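Local coordinates for protein salt-tolerant glutaminase (Micrococcus luteus, PDB 3AGD) that probably catalyses the hydrolysis of L-glutamine to L-glutamate and ammonium, as a salt-tolerant member of the glutaminase family, at residues A72-D77 and Q122-P127; R232-M237 and G254-S259; I335-A340 and D418-R423; I404-L409 and G436-V441. All coordinates share one frame; numbering follows the deposited sequence.

Contact 1. Residues A72-D77 and Q122-P127; sequences AAALVD and QLLVGP
Leu-124 holds its chi1 at -81° and its chi2 at -178°, which puts CD1 anti to CA and leaves CD2 as the branch that reaches Ala-73 and Ala-74. This is a helix-to-loop packing contact in the glutaminase part of the chain, a family placed in the beta-lactamase clan: helix 67-78 lies against the chain at 122-127, which follows on from helix 114-123. The side chain of Leu-124 leaves the backbone away from the helix, but its CD2 methyl comes back to it. CD2 comes to 3.8 Å from Ala-73 CB, and the same methyl sits 4.0 Å from Ala-74 N. It therefore rides over the backbone between two alanines whose small side chains let the loop come close, with the CA atoms of Ala-74 and Leu-124 only 4.6 Å apart.

Asp-77, one turn on, points toward 122-127. Its CB lies 3.9 Å from Val-125 O. The model pushes the carboxylate too near to Leu-124 O, so the detail there is doubtful. The clear partner of OD2 is Arg-137 NE, a salt bridge to helix 131-146, which also covers Ala-73 through Ile-141. Ala-72 and Leu-75 are turned to helix 227-240 instead. The side chain of Leu-124 is about 8 Å from that of Tyr-191, a glutamate-binding residue, so the contact is near the glutamate site but not part of it. Leu-123 adds its share through CB, which rests 4.3 Å from Ala-74 CB.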
loop_
_atom_site.group_PDB
_atom_site.type_symbol
_atom_site.label_atom_id
_atom_site.label_comp_id
_atom_site.label_asym_id
_atom_site.label_seq_id
_atom_site.Cartn_x
_atom_site.Cartn_y
_atom_site.Cartn_z
ATOM N N ALA A 72 -5.156 3.431 -18.422
ATOM C CA ALA A 72 -5.917 2.224 -18.110
ATOM C C ALA A 72 -6.610 1.699 -19.377
ATOM O O ALA A 72 -6.549 0.510 -19.683
ATOM C CB ALA A 72 -6.946 2.521 -17.030
ATOM N N ALA A 73 -7.254 2.595 -20.118
ATOM C CA ALA A 73 -7.950 2.223 -21.350
ATOM C C ALA A 73 -6.998 1.555 -22.350
ATOM O O ALA A 73 -7.358 0.579 -23.010
ATOM C CB ALA A 73 -8.584 3.461 -21.982
ATOM N N ALA A 74 -5.789 2.096 -22.461
ATOM C CA ALA A 74 -4.790 1.551 -23.369
ATOM C C ALA A 74 -4.416 0.131 -22.969
ATOM O O ALA A 74 -4.279 -0.748 -23.822
ATOM C CB ALA A 74 -3.551 2.433 -23.373
ATOM N N LEU A 75 -4.242 -0.090 -21.669
ATOM C CA LEU A 75 -3.885 -1.416 -21.165
ATOM C C LEU A 75 -5.026 -2.386 -21.456
ATOM O O LEU A 75 -4.807 -3.516 -21.908
ATOM C CB LEU A 75 -3.597 -1.342 -19.658
ATOM C CG LEU A 75 -2.327 -0.555 -19.297
ATOM C CD1 LEU A 75 -2.352 -0.106 -17.842
ATOM C CD2 LEU A 75 -1.105 -1.426 -19.582
ATOM N N VAL A 76 -6.249 -1.941 -21.198
ATOM C CA VAL A 76 -7.424 -2.763 -21.458
ATOM C C VAL A 76 -7.533 -3.077 -22.948
ATOM O O VAL A 76 -7.755 -4.216 -23.342
ATOM C CB VAL A 76 -8.722 -2.040 -21.037
ATOM C CG1 VAL A 76 -9.937 -2.773 -21.606
ATOM C CG2 VAL A 76 -8.811 -1.982 -19.525
ATOM N N ASP A 77 -7.355 -2.058 -23.777
ATOM C CA ASP A 77 -7.480 -2.229 -25.215
ATOM C C ASP A 77 -6.394 -2.990 -25.941
ATOM O O ASP A 77 -6.691 -3.786 -26.826
ATOM C CB ASP A 77 -7.640 -0.869 -25.893
ATOM C CG ASP A 77 -8.913 -0.166 -25.482
ATOM O OD1 ASP A 77 -9.924 -0.864 -25.262
ATOM O OD2 ASP A 77 -8.908 1.080 -25.392
ATOM N N GLN A 122 -2.013 7.444 -28.440
ATOM C CA GLN A 122 -1.755 6.803 -29.726
ATOM C C GLN A 122 -2.090 5.308 -29.709
ATOM O O GLN A 122 -2.326 4.712 -30.757
ATOM C CB GLN A 122 -0.274 7.003 -30.113
ATOM C CG GLN A 122 0.252 6.073 -31.224
ATOM C CD GLN A 122 -0.082 6.547 -32.630
ATOM O OE1 GLN A 122 0.633 7.366 -33.212
ATOM N NE2 GLN A 122 -1.177 6.039 -33.179
ATOM N N LEU A 123 -2.120 4.711 -28.522
ATOM C CA LEU A 123 -2.407 3.281 -28.374
ATOM C C LEU A 123 -3.863 2.954 -28.074
ATOM O O LEU A 123 -4.289 1.813 -28.230
ATOM C CB LEU A 123 -1.575 2.696 -27.227
ATOM C CG LEU A 123 -0.055 2.581 -27.331
ATOM C CD1 LEU A 123 0.548 2.546 -25.924
ATOM C CD2 LEU A 123 0.316 1.337 -28.127
ATOM N N LEU A 124 -4.612 3.961 -27.642
ATOM C CA LEU A 124 -6.001 3.815 -27.217
ATOM C C LEU A 124 -6.971 2.725 -27.680
ATOM O O LEU A 124 -7.468 1.975 -26.846
ATOM C CB LEU A 124 -6.699 5.176 -27.306
ATOM C CG LEU A 124 -6.341 5.986 -26.056
ATOM C CD1 LEU A 124 -7.050 7.324 -26.055
ATOM C CD2 LEU A 124 -6.720 5.168 -24.819
ATOM N N VAL A 125 -7.265 2.609 -28.966
ATOM C CA VAL A 125 -8.233 1.598 -29.395
ATOM C C VAL A 125 -7.622 0.374 -30.069
ATOM O O VAL A 125 -7.983 -0.762 -29.763
ATOM C CB VAL A 125 -9.275 2.231 -30.347
ATOM C CG1 VAL A 125 -10.236 1.175 -30.869
ATOM C CG2 VAL A 125 -10.035 3.316 -29.613
ATOM N N GLY A 126 -6.700 0.618 -30.988
ATOM C CA GLY A 126 -6.059 -0.462 -31.709
ATOM C C GLY A 126 -5.065 0.118 -32.696
ATOM O O GLY A 126 -4.953 1.339 -32.808
ATOM N N PRO A 127 -4.340 -0.730 -33.438
ATOM C CA PRO A 127 -3.339 -0.321 -34.426
ATOM C C PRO A 127 -3.854 0.599 -35.524
ATOM O O PRO A 127 -3.164 1.536 -35.927
ATOM C CB PRO A 127 -2.861 -1.651 -35.012
ATOM C CG PRO A 127 -3.123 -2.634 -33.913
ATOM C CD PRO A 127 -4.460 -2.197 -33.397
#

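Contact 2. Residues R232-M237 and G254-S259; sequences RVVSVM and GIPAKS
Met-237 on helix 227-240 stands over Pro-256, their CA atoms 5.6 Å apart, just where the chain runs from Gly-254, with its positive phi, into strand 257-259 at the rim of the antiparallel sheet. Val-234 packs on the pyrrolidine ring of Pro-256, while Met-237 passes beside it, CB to CB. Val-234 turns CG1 anti to the backbone N (chi1 -176°), and this one methyl meets both CB and CG of the ring, with CG at 3.7 Å. Met-237 is bent at chi3 (70°), which carries CE round onto the strand: CE lies 3.9 Å from Ala-257 CA and 3.8 Å from Pro-256 O. Leu-211 backs both Val-234 and Met-237, and Met-307 of the second subunit packs on Val-234.

The polar link runs through one water, which donates to Met-237 O at 2.8 Å and accepts from Ala-257 N at 2.9 Å. Lys-258 starts toward the helix and then leads away; its NZ bonds Ser-259 O at 3.0 Å, in the plane of that carbonyl, and its side chain comes within about 3 Å of that of Ser-64, a glutamate-binding residue. Ser-64 probably opens an SxxK motif and Lys-258 a K(T/S)G-type motif, as in the beta-lactamase clan. The chemistry implies division of labour: the methyls of Val-234 and Met-237 and the proline ring make an apolar contact, while one water satisfies the backbone groups beside it.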
loop_
_atom_site.group_PDB
_atom_site.type_symbol
_atom_site.label_atom_id
_atom_site.label_comp_id
_atom_site.label_asym_id
_atom_site.label_seq_id
_atom_site.Cartn_x
_atom_site.Cartn_y
_atom_site.Cartn_z
ATOM N N ARG A 232 -1.575 -1.335 -11.775
ATOM C CA ARG A 232 -0.500 -0.763 -12.571
ATOM C C ARG A 232 -0.649 0.751 -12.628
ATOM O O ARG A 232 0.331 1.490 -12.536
ATOM C CB ARG A 232 -0.528 -1.347 -13.993
ATOM C CG ARG A 232 0.269 -0.551 -15.034
ATOM C CD ARG A 232 1.765 -0.511 -14.746
ATOM N NE ARG A 232 2.460 -1.741 -15.120
ATOM C CZ ARG A 232 2.731 -2.111 -16.372
ATOM N NH1 ARG A 232 2.370 -1.349 -17.397
ATOM N NH2 ARG A 232 3.376 -3.246 -16.601
ATOM N N VAL A 233 -1.885 1.208 -12.770
ATOM C CA VAL A 233 -2.150 2.635 -12.862
ATOM C C VAL A 233 -1.805 3.353 -11.566
ATOM O O VAL A 233 -1.113 4.374 -11.570
ATOM C CB VAL A 233 -3.628 2.895 -13.220
ATOM C CG1 VAL A 233 -3.931 4.383 -13.153
ATOM C CG2 VAL A 233 -3.916 2.361 -14.624
ATOM N N VAL A 234 -2.273 2.816 -10.448
ATOM C CA VAL A 234 -1.984 3.460 -9.181
ATOM C C VAL A 234 -0.489 3.388 -8.865
ATOM O O VAL A 234 0.046 4.293 -8.232
ATOM C CB VAL A 234 -2.822 2.847 -8.051
ATOM C CG1 VAL A 234 -2.571 3.596 -6.752
ATOM C CG2 VAL A 234 -4.309 2.917 -8.426
ATOM N N SER A 235 0.188 2.333 -9.317
ATOM C CA SER A 235 1.631 2.217 -9.084
ATOM C C SER A 235 2.349 3.352 -9.810
ATOM O O SER A 235 3.199 4.032 -9.240
ATOM C CB SER A 235 2.180 0.872 -9.593
ATOM O OG SER A 235 1.790 -0.209 -8.760
ATOM N N VAL A 236 1.988 3.560 -11.073
ATOM C CA VAL A 236 2.599 4.612 -11.884
ATOM C C VAL A 236 2.305 6.011 -11.328
ATOM O O VAL A 236 3.148 6.908 -11.409
ATOM C CB VAL A 236 2.121 4.495 -13.345
ATOM C CG1 VAL A 236 2.608 5.679 -14.169
ATOM C CG2 VAL A 236 2.644 3.194 -13.935
ATOM N N MET A 237 1.112 6.191 -10.764
ATOM C CA MET A 237 0.731 7.467 -10.162
ATOM C C MET A 237 1.632 7.704 -8.949
ATOM O O MET A 237 2.136 8.804 -8.723
ATOM C CB MET A 237 -0.734 7.431 -9.698
ATOM C CG MET A 237 -1.773 7.630 -10.790
ATOM S SD MET A 237 -3.462 7.361 -10.159
ATOM C CE MET A 237 -3.670 8.798 -9.107
ATOM N N GLY A 254 1.823 9.758 1.134
ATOM C CA GLY A 254 1.393 8.384 0.958
ATOM C C GLY A 254 0.075 8.201 0.227
ATOM O O GLY A 254 -0.560 7.150 0.348
ATOM N N ILE A 255 -0.341 9.211 -0.529
ATOM C CA ILE A 255 -1.591 9.130 -1.281
ATOM C C ILE A 255 -1.328 9.300 -2.774
ATOM O O ILE A 255 -1.075 10.409 -3.242
ATOM C CB ILE A 255 -2.597 10.218 -0.829
ATOM C CG1 ILE A 255 -2.966 10.012 0.641
ATOM C CG2 ILE A 255 -3.870 10.144 -1.683
ATOM C CD1 ILE A 255 -3.918 11.071 1.187
ATOM N N PRO A 256 -1.370 8.198 -3.541
ATOM C CA PRO A 256 -1.128 8.287 -4.985
ATOM C C PRO A 256 -1.963 9.436 -5.555
ATOM O O PRO A 256 -3.176 9.470 -5.367
ATOM C CB PRO A 256 -1.582 6.922 -5.487
ATOM C CG PRO A 256 -1.226 6.008 -4.334
ATOM C CD PRO A 256 -1.672 6.812 -3.130
ATOM N N ALA A 257 -1.322 10.381 -6.239
ATOM C CA ALA A 257 -2.064 11.519 -6.772
ATOM C C ALA A 257 -1.534 12.113 -8.066
ATOM O O ALA A 257 -0.424 11.810 -8.507
ATOM C CB ALA A 257 -2.145 12.613 -5.713
ATOM N N LYS A 258 -2.354 12.970 -8.667
ATOM C CA LYS A 258 -1.999 13.661 -9.900
ATOM C C LYS A 258 -2.767 14.975 -9.978
ATOM O O LYS A 258 -3.987 15.004 -9.797
ATOM C CB LYS A 258 -2.334 12.813 -11.127
ATOM C CG LYS A 258 -1.839 13.427 -12.436
ATOM C CD LYS A 258 -0.316 13.419 -12.495
ATOM C CE LYS A 258 0.221 14.104 -13.745
ATOM N NZ LYS A 258 0.207 15.589 -13.620
ATOM N N SER A 259 -2.051 16.062 -10.240
ATOM C CA SER A 259 -2.681 17.370 -10.357
ATOM C C SER A 259 -2.839 17.763 -11.829
ATOM O O SER A 259 -2.210 17.172 -12.714
ATOM C CB SER A 259 -1.839 18.425 -9.634
ATOM O OG SER A 259 -2.472 19.697 -9.656
HETATM O O HOH W 1 1.563 10.148 -6.318
#

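Contact 3. Residues I335-A340 and D418-R423; sequences IRFGGA and DDVGRR
Arg-336 meets Asp-418 near its root and again at its tip, the two side chains crossing at about a right angle. Its CB lies 3.9 Å from Asp-418 OD1, and CG, anti to the carbonyl carbon (chi1 -64°), lies 3.9 Å from Asp-418 CG. The chain then bends at chi3, which sets NE; at the tip Asp-418 OD2 lies over one face of the guanidinium, toward the rim, with NH1 nearest at 3.6 Å. The two flat groups are 38° apart. This is a long salt bridge of charges alone, since no N-H points at the oxygen; NH1 also has weak partners in Arg-303 O and Asp-308 of the second subunit.

Asp-418 is busier. Its N donates to Ile-335 O at 3.0 Å, and as N-cap its OD1 takes Gly-421 N at 2.9 Å, met from above the carboxylate plane. A water donates to OD2 at 2.8 Å and accepts from Phe-337 N, so one carboxylate serves the first turns of two helices, and its charge would probably suit both N-termini. Further in, Gly-421 packs by its backbone: Ala-340 CB rests on its CA at 3.6 Å, with Arg-336 O also near. At the Phe-337 ring edge, CD1 lies 4.4 Å from Val-420 CG1.

The two helices, 337-349 and 419-434, start side by side, each on leaving a strand of the STAS sheet: Ile-335 pairs with Arg-416 of strand 406-417, and Ala-340 leans on Leu-424.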
loop_
_atom_site.group_PDB
_atom_site.type_symbol
_atom_site.label_atom_id
_atom_site.label_comp_id
_atom_site.label_asym_id
_atom_site.label_seq_id
_atom_site.Cartn_x
_atom_site.Cartn_y
_atom_site.Cartn_z
ATOM N N ILE A 335 -12.032 -11.473 1.076
ATOM C CA ILE A 335 -10.948 -12.422 1.241
ATOM C C ILE A 335 -9.995 -12.608 0.070
ATOM O O ILE A 335 -10.393 -12.979 -1.034
ATOM C CB ILE A 335 -11.509 -13.799 1.654
ATOM C CG1 ILE A 335 -12.284 -13.656 2.967
ATOM C CG2 ILE A 335 -10.372 -14.808 1.821
ATOM C CD1 ILE A 335 -12.923 -14.946 3.450
ATOM N N ARG A 336 -8.722 -12.347 0.344
ATOM C CA ARG A 336 -7.648 -12.504 -0.624
ATOM C C ARG A 336 -6.571 -13.288 0.121
ATOM O O ARG A 336 -6.890 -14.026 1.053
ATOM C CB ARG A 336 -7.142 -11.133 -1.075
ATOM C CG ARG A 336 -8.214 -10.329 -1.817
ATOM C CD ARG A 336 -7.838 -8.865 -1.986
ATOM N NE ARG A 336 -7.257 -8.548 -3.290
ATOM C CZ ARG A 336 -6.116 -9.047 -3.751
ATOM N NH1 ARG A 336 -5.426 -9.900 -3.016
ATOM N NH2 ARG A 336 -5.656 -8.678 -4.939
ATOM N N PHE A 337 -5.307 -13.143 -0.259
ATOM C CA PHE A 337 -4.262 -13.893 0.430
ATOM C C PHE A 337 -4.311 -13.739 1.947
ATOM O O PHE A 337 -4.342 -14.729 2.675
ATOM C CB PHE A 337 -2.869 -13.479 -0.034
ATOM C CG PHE A 337 -1.770 -14.202 0.694
ATOM C CD1 PHE A 337 -1.390 -15.488 0.310
ATOM C CD2 PHE A 337 -1.167 -13.631 1.812
ATOM C CE1 PHE A 337 -0.424 -16.195 1.036
ATOM C CE2 PHE A 337 -0.202 -14.333 2.544
ATOM C CZ PHE A 337 0.168 -15.615 2.154
ATOM N N GLY A 338 -4.302 -12.490 2.409
ATOM C CA GLY A 338 -4.318 -12.207 3.834
ATOM C C GLY A 338 -5.356 -12.940 4.659
ATOM O O GLY A 338 -5.032 -13.537 5.690
ATOM N N GLY A 339 -6.609 -12.879 4.224
ATOM C CA GLY A 339 -7.671 -13.551 4.949
ATOM C C GLY A 339 -7.576 -15.062 4.833
ATOM O O GLY A 339 -7.803 -15.778 5.807
ATOM N N ALA A 340 -7.234 -15.549 3.644
ATOM C CA ALA A 340 -7.119 -16.986 3.419
ATOM C C ALA A 340 -6.032 -17.604 4.303
ATOM O O ALA A 340 -6.194 -18.712 4.810
ATOM C CB ALA A 340 -6.826 -17.262 1.949
ATOM N N ASP A 418 -10.965 -13.693 -3.932
ATOM C CA ASP A 418 -10.245 -13.733 -5.195
ATOM C C ASP A 418 -9.823 -15.173 -5.450
ATOM O O ASP A 418 -10.020 -16.041 -4.599
ATOM C CB ASP A 418 -9.045 -12.769 -5.173
ATOM C CG ASP A 418 -7.873 -13.286 -4.361
ATOM O OD1 ASP A 418 -8.082 -14.090 -3.427
ATOM O OD2 ASP A 418 -6.730 -12.865 -4.656
ATOM N N ASP A 419 -9.267 -15.441 -6.625
ATOM C CA ASP A 419 -8.867 -16.801 -6.954
ATOM C C ASP A 419 -7.838 -17.408 -6.017
ATOM O O ASP A 419 -7.863 -18.612 -5.776
ATOM C CB ASP A 419 -8.370 -16.876 -8.398
ATOM C CG ASP A 419 -9.494 -16.700 -9.402
ATOM O OD1 ASP A 419 -10.672 -16.825 -8.997
ATOM O OD2 ASP A 419 -9.204 -16.448 -10.591
ATOM N N VAL A 420 -6.936 -16.589 -5.489
ATOM C CA VAL A 420 -5.920 -17.100 -4.576
ATOM C C VAL A 420 -6.557 -17.615 -3.290
ATOM O O VAL A 420 -6.279 -18.731 -2.862
ATOM C CB VAL A 420 -4.879 -16.018 -4.220
ATOM C CG1 VAL A 420 -3.962 -16.515 -3.092
ATOM C CG2 VAL A 420 -4.052 -15.684 -5.450
ATOM N N GLY A 421 -7.407 -16.800 -2.674
ATOM C CA GLY A 421 -8.057 -17.224 -1.447
ATOM C C GLY A 421 -8.926 -18.434 -1.725
ATOM O O GLY A 421 -9.069 -19.330 -0.899
ATOM N N ARG A 422 -9.498 -18.442 -2.922
ATOM C CA ARG A 422 -10.370 -19.502 -3.394
ATOM C C ARG A 422 -9.592 -20.819 -3.547
ATOM O O ARG A 422 -10.101 -21.890 -3.231
ATOM C CB ARG A 422 -10.979 -19.047 -4.725
ATOM C CG ARG A 422 -12.008 -19.953 -5.327
ATOM C CD ARG A 422 -12.619 -19.311 -6.573
ATOM N NE ARG A 422 -13.651 -18.322 -6.265
ATOM C CZ ARG A 422 -13.566 -17.024 -6.545
ATOM N NH1 ARG A 422 -12.485 -16.532 -7.138
ATOM N NH2 ARG A 422 -14.577 -16.215 -6.249
ATOM N N ARG A 423 -8.352 -20.731 -4.015
ATOM C CA ARG A 423 -7.509 -21.911 -4.191
ATOM C C ARG A 423 -6.959 -22.403 -2.850
ATOM O O ARG A 423 -6.879 -23.608 -2.603
ATOM C CB ARG A 423 -6.345 -21.587 -5.128
ATOM C CG ARG A 423 -5.265 -22.656 -5.183
ATOM C CD ARG A 423 -4.023 -22.137 -5.885
ATOM N NE ARG A 423 -3.490 -20.947 -5.226
ATOM C CZ ARG A 423 -2.393 -20.304 -5.611
ATOM N NH1 ARG A 423 -1.699 -20.734 -6.656
ATOM N NH2 ARG A 423 -1.990 -19.227 -4.951
HETATM O O HOH W 2 -4.455 -12.459 -3.020
#

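Contact 4. Residues I404-L409 and G436-V441; sequences IRTVVL and GVRVEV
Arg-405 O takes the N-H of Arg-438 at 2.7 Å, the first rung of a parallel ladder between 404-409 and 436-441. From there donor and acceptor zigzag: Val-407 N gives to Arg-438 O at 2.8 Å, nearly straight along the carbonyl, Glu-440 N to Val-407 O at 3.2 Å, and Leu-409 N to Glu-440 O at 3.1 Å, from above that carbonyl's plane. Arg-438 and Glu-440 thus each spend both N-H and C=O on this neighbour. Thr-406 and Val-408 turn their backbone groups the other way, to Asp-325 and to Val-327 and Leu-329 of strand 326-332.

The pair closes the beta-alpha-beta crossover of the STAS domain, strand 406-417, helix 419-434 and strand 438-442, with Leu-409 and Val-439 facing that helix through Val-429. On this side too, Val-407 CG2 meets Val-437 CG1 at 3.9 Å.

On the other face, the chi1 of Glu-440 (55°) brings its CG to 4.0 Å from Val-408 CG2. OE1 forms a salt bridge with Arg-438 NE at 3.1 Å and touches Thr-406 CG2, while OE2 has a long, weak ion pair with Arg-326. The extended Arg-438 lies side by side with Thr-406, its CD 3.6 Å from OG1.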
loop_
_atom_site.group_PDB
_atom_site.type_symbol
_atom_site.label_atom_id
_atom_site.label_comp_id
_atom_site.label_asym_id
_atom_site.label_seq_id
_atom_site.Cartn_x
_atom_site.Cartn_y
_atom_site.Cartn_z
ATOM N N ILE A 404 -13.083 -34.044 16.456
ATOM C CA ILE A 404 -13.932 -33.176 15.660
ATOM C C ILE A 404 -14.357 -34.030 14.464
ATOM O O ILE A 404 -13.509 -34.601 13.777
ATOM C CB ILE A 404 -13.154 -31.924 15.181
ATOM C CG1 ILE A 404 -12.784 -31.061 16.394
ATOM C CG2 ILE A 404 -13.999 -31.117 14.188
ATOM C CD1 ILE A 404 -11.937 -29.843 16.074
ATOM N N ARG A 405 -15.663 -34.143 14.236
ATOM C CA ARG A 405 -16.166 -34.950 13.123
ATOM C C ARG A 405 -16.728 -34.117 11.975
ATOM O O ARG A 405 -16.668 -34.521 10.811
ATOM C CB ARG A 405 -17.229 -35.941 13.625
ATOM C CG ARG A 405 -16.650 -37.018 14.536
ATOM C CD ARG A 405 -17.671 -38.066 14.982
ATOM N NE ARG A 405 -16.963 -39.237 15.489
ATOM C CZ ARG A 405 -16.833 -39.552 16.773
ATOM N NH1 ARG A 405 -17.382 -38.796 17.715
ATOM N NH2 ARG A 405 -16.106 -40.608 17.117
ATOM N N THR A 406 -17.270 -32.951 12.297
ATOM C CA THR A 406 -17.829 -32.095 11.266
ATOM C C THR A 406 -17.465 -30.629 11.453
ATOM O O THR A 406 -17.473 -30.103 12.566
ATOM C CB THR A 406 -19.370 -32.215 11.211
ATOM O OG1 THR A 406 -19.732 -33.559 10.871
ATOM C CG2 THR A 406 -19.943 -31.276 10.163
ATOM N N VAL A 407 -17.131 -29.983 10.344
ATOM C CA VAL A 407 -16.802 -28.571 10.348
ATOM C C VAL A 407 -17.745 -27.909 9.360
ATOM O O VAL A 407 -17.758 -28.250 8.176
ATOM C CB VAL A 407 -15.332 -28.311 9.907
ATOM C CG1 VAL A 407 -15.116 -26.818 9.651
ATOM C CG2 VAL A 407 -14.368 -28.780 10.994
ATOM N N VAL A 408 -18.562 -26.991 9.858
ATOM C CA VAL A 408 -19.486 -26.259 9.005
ATOM C C VAL A 408 -18.740 -24.994 8.580
ATOM O O VAL A 408 -18.387 -24.170 9.422
ATOM C CB VAL A 408 -20.767 -25.860 9.773
ATOM C CG1 VAL A 408 -21.700 -25.075 8.868
ATOM C CG2 VAL A 408 -21.466 -27.105 10.295
ATOM N N LEU A 409 -18.475 -24.861 7.284
ATOM C CA LEU A 409 -17.772 -23.692 6.763
ATOM C C LEU A 409 -18.797 -22.731 6.157
ATOM O O LEU A 409 -19.230 -22.917 5.022
ATOM C CB LEU A 409 -16.768 -24.116 5.685
ATOM C CG LEU A 409 -15.412 -23.399 5.642
ATOM C CD1 LEU A 409 -14.741 -23.674 4.300
ATOM C CD2 LEU A 409 -15.593 -21.902 5.836
ATOM N N GLY A 436 -10.361 -37.133 7.501
ATOM C CA GLY A 436 -11.578 -37.861 7.796
ATOM C C GLY A 436 -12.631 -36.980 8.438
ATOM O O GLY A 436 -13.610 -37.477 9.005
ATOM N N VAL A 437 -12.428 -35.667 8.363
ATOM C CA VAL A 437 -13.387 -34.727 8.931
ATOM C C VAL A 437 -14.411 -34.361 7.865
ATOM O O VAL A 437 -14.063 -34.142 6.706
ATOM C CB VAL A 437 -12.715 -33.421 9.416
ATOM C CG1 VAL A 437 -13.787 -32.425 9.887
ATOM C CG2 VAL A 437 -11.742 -33.727 10.545
ATOM N N ARG A 438 -15.675 -34.307 8.260
ATOM C CA ARG A 438 -16.725 -33.957 7.322
ATOM C C ARG A 438 -16.831 -32.445 7.207
ATOM O O ARG A 438 -16.935 -31.738 8.209
ATOM C CB ARG A 438 -18.068 -34.523 7.776
ATOM C CG ARG A 438 -19.231 -33.907 7.040
ATOM C CD ARG A 438 -20.574 -34.453 7.480
ATOM N NE ARG A 438 -21.627 -33.802 6.709
ATOM C CZ ARG A 438 -22.865 -34.259 6.589
ATOM N NH1 ARG A 438 -23.219 -35.381 7.197
ATOM N NH2 ARG A 438 -23.741 -33.610 5.833
ATOM N N VAL A 439 -16.814 -31.951 5.978
ATOM C CA VAL A 439 -16.915 -30.523 5.756
ATOM C C VAL A 439 -18.139 -30.172 4.926
ATOM O O VAL A 439 -18.278 -30.622 3.793
ATOM C CB VAL A 439 -15.677 -29.986 5.018
ATOM C CG1 VAL A 439 -15.771 -28.475 4.889
ATOM C CG2 VAL A 439 -14.416 -30.393 5.753
ATOM N N GLU A 440 -19.041 -29.384 5.490
ATOM C CA GLU A 440 -20.198 -28.971 4.723
ATOM C C GLU A 440 -20.121 -27.462 4.570
ATOM O O GLU A 440 -20.174 -26.715 5.548
ATOM C CB GLU A 440 -21.499 -29.419 5.392
ATOM C CG GLU A 440 -21.707 -28.986 6.813
ATOM C CD GLU A 440 -22.741 -29.861 7.502
ATOM O OE1 GLU A 440 -22.413 -31.021 7.841
ATOM O OE2 GLU A 440 -23.886 -29.396 7.690
ATOM N N VAL A 441 -19.952 -27.030 3.325
ATOM C CA VAL A 441 -19.824 -25.618 3.006
ATOM C C VAL A 441 -21.159 -24.934 2.735
ATOM O O VAL A 441 -21.837 -25.238 1.752
ATOM C CB VAL A 441 -18.910 -25.414 1.771
ATOM C CG1 VAL A 441 -18.653 -23.929 1.555
ATOM C CG2 VAL A 441 -17.602 -26.164 1.958
#

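In the fold
Contacts 1 and 2 belong to the glutaminase part and meet through helices 67-78 and 227-240: Leu-75 CD1 touches Arg-232 CG at 3.9 Å. Both are buried, and both rest mainly on apolar groups; contact 2 adds a water and lies nearer the glutamate-binding residues. Contacts 3 and 4 lie in the STAS part: strand 406-417 of contact 4 runs into helix 419-434 of contact 3, which leads back to strand 438-442 of contact 4. There polar groups do more: charges, a helix cap and a water at contact 3, a backbone ladder at contact 4. Contact 4 is partly exposed, far from the chain's centre and untouched by the other subunit, whereas contacts 2 and 3 touch it.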